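Long-range contacts in phenylacetic acid degradation-related protein (Ralstonia eutropha JMP134, PDB 2PIM), which probably hydrolyses acyl-CoA thioesters, as a hotdog-fold protein of the PaaI thioesterase type: residues A[43-48]-A[99-104]; A[66-71]-A[103-108]. One frame throughout, in Å; residues are numbered along the deposited sequence. Where two conformers were deposited one is given.

Contact 1 of 2, residues A[43-48]-A[99-104]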
# COMPACT_ATOMS: atom_id res chain seq x y z
N TYR A 43 12.84 -5.87 -3.08
CA TYR A 43 12.18 -4.62 -3.43
C TYR A 43 13.19 -3.49 -3.16
O TYR A 43 14.15 -3.67 -2.39
CB TYR A 43 10.84 -4.44 -2.63
CG TYR A 43 9.82 -5.51 -3.00
CD1 TYR A 43 9.10 -5.43 -4.18
CD2 TYR A 43 9.65 -6.63 -2.21
CE1 TYR A 43 8.21 -6.42 -4.54
CE2 TYR A 43 8.79 -7.64 -2.57
CZ TYR A 43 8.08 -7.54 -3.75
OH TYR A 43 7.25 -8.58 -4.11
N VAL A 44 13.00 -2.35 -3.83
CA VAL A 44 13.83 -1.16 -3.60
C VAL A 44 12.88 -0.02 -3.23
O VAL A 44 11.93 0.26 -3.97
CB VAL A 44 14.69 -0.77 -4.82
CG1 VAL A 44 15.43 0.54 -4.58
CG2 VAL A 44 15.70 -1.86 -5.17
N ALA A 45 13.12 0.60 -2.07
CA ALA A 45 12.43 1.82 -1.70
C ALA A 45 13.30 2.98 -2.22
O ALA A 45 14.48 3.06 -1.91
CB ALA A 45 12.23 1.88 -0.18
N THR A 46 12.71 3.86 -3.03
CA THR A 46 13.44 5.02 -3.55
C THR A 46 13.21 6.25 -2.67
O THR A 46 12.38 6.22 -1.78
CB THR A 46 13.05 5.31 -4.99
OG1 THR A 46 11.67 5.67 -5.06
CG2 THR A 46 13.33 4.05 -5.85
N ASP A 47 13.96 7.33 -2.90
CA ASP A 47 13.76 8.57 -2.14
C ASP A 47 12.32 9.12 -2.40
O ASP A 47 11.77 9.88 -1.61
CB ASP A 47 14.83 9.62 -2.48
CG ASP A 47 16.23 9.29 -1.91
OD1 ASP A 47 16.37 8.52 -0.93
OD2 ASP A 47 17.22 9.85 -2.45
N ALA A 48 11.71 8.67 -3.50
CA ALA A 48 10.38 9.06 -3.89
C ALA A 48 9.29 8.45 -3.03
O ALA A 48 8.13 8.81 -3.16
CB ALA A 48 10.17 8.68 -5.33
N GLY A 99 16.43 2.09 0.12
CA GLY A 99 17.36 1.00 -0.14
C GLY A 99 16.61 -0.30 -0.37
O GLY A 99 15.39 -0.30 -0.54
N LEU A 100 17.35 -1.40 -0.39
CA LEU A 100 16.80 -2.73 -0.59
C LEU A 100 15.97 -3.22 0.60
O LEU A 100 16.27 -2.92 1.75
CB LEU A 100 17.93 -3.73 -0.82
CG LEU A 100 18.41 -4.07 -2.21
CD1 LEU A 100 19.72 -4.84 -2.08
CD2 LEU A 100 17.36 -4.89 -2.94
N LEU A 101 14.93 -3.99 0.30
CA LEU A 101 14.17 -4.77 1.27
C LEU A 101 13.96 -6.14 0.69
O LEU A 101 14.04 -6.33 -0.52
CB LEU A 101 12.78 -4.16 1.59
CG LEU A 101 12.76 -2.73 2.19
CD1 LEU A 101 12.63 -1.64 1.14
CD2 LEU A 101 11.66 -2.59 3.19
N ARG A 102 13.67 -7.08 1.57
CA ARG A 102 13.44 -8.46 1.23
C ARG A 102 12.02 -8.82 1.67
O ARG A 102 11.71 -8.76 2.87
CB ARG A 102 14.41 -9.31 2.04
CG ARG A 102 14.19 -10.81 1.99
CD ARG A 102 14.06 -11.30 0.60
NE ARG A 102 15.25 -10.97 -0.19
CZ ARG A 102 16.22 -11.82 -0.53
NH1 ARG A 102 16.17 -13.11 -0.22
NH2 ARG A 102 17.24 -11.39 -1.20
N GLY A 103 11.19 -9.21 0.70
CA GLY A 103 9.85 -9.66 0.95
C GLY A 103 9.77 -11.16 0.93
O GLY A 103 10.29 -11.80 0.01
N ARG A 104 9.10 -11.73 1.93
CA ARG A 104 8.90 -13.21 2.00
C ARG A 104 7.40 -13.52 2.14
O ARG A 104 6.72 -12.91 2.95
CB ARG A 104 9.71 -13.82 3.15
CG ARG A 104 11.22 -13.69 2.94
CD ARG A 104 12.12 -14.46 3.94
NE ARG A 104 13.56 -14.10 3.76
CZ ARG A 104 14.22 -13.07 4.34
NH1 ARG A 104 13.64 -12.25 5.20
NH2 ARG A 104 15.49 -12.86 4.07

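Contact 2 of 2, residues A[66-71]-A[103-108]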
# COMPACT_ATOMS: atom_id res chain seq x y z
N ASP A 66 1.85 -6.50 -0.94
CA ASP A 66 0.84 -6.88 -1.90
C ASP A 66 1.47 -7.67 -3.03
O ASP A 66 0.92 -8.70 -3.47
CB ASP A 66 0.08 -5.62 -2.39
CG ASP A 66 -1.13 -5.97 -3.30
OD1 ASP A 66 -1.88 -6.90 -3.01
OD2 ASP A 66 -1.35 -5.27 -4.29
N ASP A 67 2.62 -7.19 -3.53
CA ASP A 67 3.26 -7.85 -4.66
C ASP A 67 3.73 -9.28 -4.29
O ASP A 67 3.48 -10.24 -5.01
CB ASP A 67 4.47 -7.05 -5.16
CG ASP A 67 5.14 -7.71 -6.36
OD1 ASP A 67 4.55 -7.62 -7.45
OD2 ASP A 67 6.22 -8.35 -6.22
N VAL A 68 4.40 -9.41 -3.16
CA VAL A 68 4.99 -10.71 -2.81
C VAL A 68 3.92 -11.78 -2.56
O VAL A 68 4.06 -12.96 -3.06
CB VAL A 68 6.05 -10.57 -1.66
CG1 VAL A 68 5.39 -10.27 -0.31
CG2 VAL A 68 6.91 -11.77 -1.60
N THR A 69 2.83 -11.37 -1.92
CA THR A 69 1.74 -12.28 -1.58
C THR A 69 0.93 -12.70 -2.82
O THR A 69 0.72 -13.87 -3.06
CB THR A 69 0.84 -11.72 -0.44
OG1 THR A 69 0.22 -10.47 -0.82
CG2 THR A 69 1.65 -11.54 0.83
N ALA A 70 0.55 -11.73 -3.63
CA ALA A 70 -0.11 -11.99 -4.93
C ALA A 70 0.74 -12.75 -5.92
O ALA A 70 0.21 -13.53 -6.78
CB ALA A 70 -0.58 -10.66 -5.53
N MSE A 71 2.05 -12.53 -5.87
CA MSE A 71 2.98 -13.28 -6.73
C MSE A 71 2.99 -14.75 -6.34
O MSE A 71 2.88 -15.67 -7.20
CB MSE A 71 4.42 -12.74 -6.67
CG MSE A 71 4.77 -11.58 -7.64
SE MSE A 71 4.22 -11.91 -9.51
CE MSE A 71 2.35 -11.10 -9.46
N GLY A 103 11.19 -9.21 0.70
CA GLY A 103 9.85 -9.66 0.95
C GLY A 103 9.77 -11.16 0.93
O GLY A 103 10.29 -11.80 0.01
N ARG A 104 9.10 -11.73 1.93
CA ARG A 104 8.90 -13.21 2.00
C ARG A 104 7.40 -13.52 2.14
O ARG A 104 6.72 -12.91 2.95
CB ARG A 104 9.71 -13.82 3.15
CG ARG A 104 11.22 -13.69 2.94
CD ARG A 104 12.12 -14.46 3.94
NE ARG A 104 13.56 -14.10 3.76
CZ ARG A 104 14.22 -13.07 4.34
NH1 ARG A 104 13.64 -12.25 5.20
NH2 ARG A 104 15.49 -12.86 4.07
N ALA A 105 6.87 -14.41 1.30
CA ALA A 105 5.49 -14.83 1.38
C ALA A 105 5.41 -16.32 1.72
O ALA A 105 6.31 -17.09 1.37
CB ALA A 105 4.77 -14.53 0.09
N ARG A 106 4.36 -16.69 2.47
CA ARG A 106 3.98 -18.08 2.75
C ARG A 106 2.46 -18.22 2.65
O ARG A 106 1.72 -17.40 3.20
CB ARG A 106 4.40 -18.52 4.18
CG ARG A 106 3.96 -19.95 4.54
CD ARG A 106 4.22 -20.41 5.99
NE ARG A 106 3.16 -20.05 6.95
CZ ARG A 106 3.20 -19.01 7.77
NH1 ARG A 106 4.23 -18.18 7.78
NH2 ARG A 106 2.21 -18.78 8.59
N LEU A 107 2.01 -19.29 1.99
CA LEU A 107 0.60 -19.70 2.00
C LEU A 107 0.19 -20.37 3.31
O LEU A 107 0.72 -21.41 3.65
CB LEU A 107 0.31 -20.69 0.85
CG LEU A 107 0.18 -20.01 -0.51
CD1 LEU A 107 0.40 -20.97 -1.65
CD2 LEU A 107 -1.16 -19.30 -0.61
N GLU A 108 -0.75 -19.78 4.04
CA GLU A 108 -1.33 -20.43 5.22
C GLU A 108 -2.40 -21.39 4.82
O GLU A 108 -2.65 -22.33 5.55
CB GLU A 108 -1.97 -19.44 6.18
CG GLU A 108 -1.00 -18.57 6.89
CD GLU A 108 -0.83 -18.93 8.34
OE1 GLU A 108 -0.54 -20.12 8.62
OE2 GLU A 108 -0.95 -18.00 9.18

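Contact 1 of 2, residues A[43-48]-A[99-104]
Y43 and L101 form a hydrogen-bonded antiparallel pair in the curved sheet of the hotdog fold, joining strands 38-45 and 99-107. Y43 N gives its hydrogen to L101 O at 2.9 Å, and L101 N returns one to Y43 O at 2.8 Å, the latter nearly straight at 165°. Two residues on from Y43, and two before L101, A45 and G99 repeat the pattern: A45 N meets G99 O from above the carbonyl plane, whereas G99 N lies in the plane of A45 O, on a lone pair. Between these two hydrogen-bonded pairs V44 and L100 make a non-hydrogen-bonded pair, their side chains crossing obliquely with V44 CG2 4.1 Å from L100 CD2. The face bearing Y43, A45 and L101 is buried against helix 58-75; there A45 CB packs 3.8 Å from L101 CD1, while M64 and L61 cover A45 and L101 respectively. Y43 CG stands anti to its own carbonyl carbon (chi1 -64°), which turns the ring edge toward the backbone of G103 and sends the hydroxyl on to D67. With no side chain, G103 admits the ring edge, and G103 N sits near the ring plane, 4.2 Å from Y43 CD2.

Contact 2 of 2, residues A[66-71]-A[103-108]
V68 lays its CG2 methyl over the backbone of G103, where the long helix of the hotdog fold, 58-75, rests on strand 99-107 of the sheet that wraps it. In V68 a chi1 of 71° puts CG1 in the crowded position between N and the carbonyl carbon and leaves CG2 anti to the backbone N. V68 CG2 thereby reaches to 3.7 Å from G103 O. Two residues along the strand, A105 directs its methyl toward the helix: A105 CB lies 3.6 Å from V68 O and 3.9 Å from V68 CG2, so it touches both the backbone and the side chain of one residue. T69 adds its CA, 4.1 Å from A105 CB, and keeps its hydroxyl turned back to L65 O of the preceding helical turn. The short segments of helix and strand run at 37° to each other, their axes 7.5 Å apart at closest approach, a spacing consistent with the small residues G103 and A105. L72, one turn beyond V68, covers A105 further, and V68 also packs on L39 and Y43 of the neighbouring strand. R104 and R106 point away from the helix; on that exposed side R106 NH2 makes a salt bridge to E108 OE1, which lies in the plane of the guanidinium at 3.1 Å.

Contacts 1 and 2 lie along the same strand, 99-107, with centres about 15 Å apart, and share G103 and R104. Contact 1 pairs this strand edge to edge with strand 38-45; contact 2 sets helix 58-75 on the sheet so formed. Y43 joins them directly: its OH lies 2.4 Å from D67 OD2, a probable hydrogen bond that ties the strand to the helix. G103, shared by both, lies beside the Y43 ring and V68. Both contacts also border the second subunit, where D66 OD2 accepts a hydrogen bond from G59 N of that chain and A48 O one from T24 OG1 of it. In hotdog thioesterases the active sites generally lie at such a subunit interface.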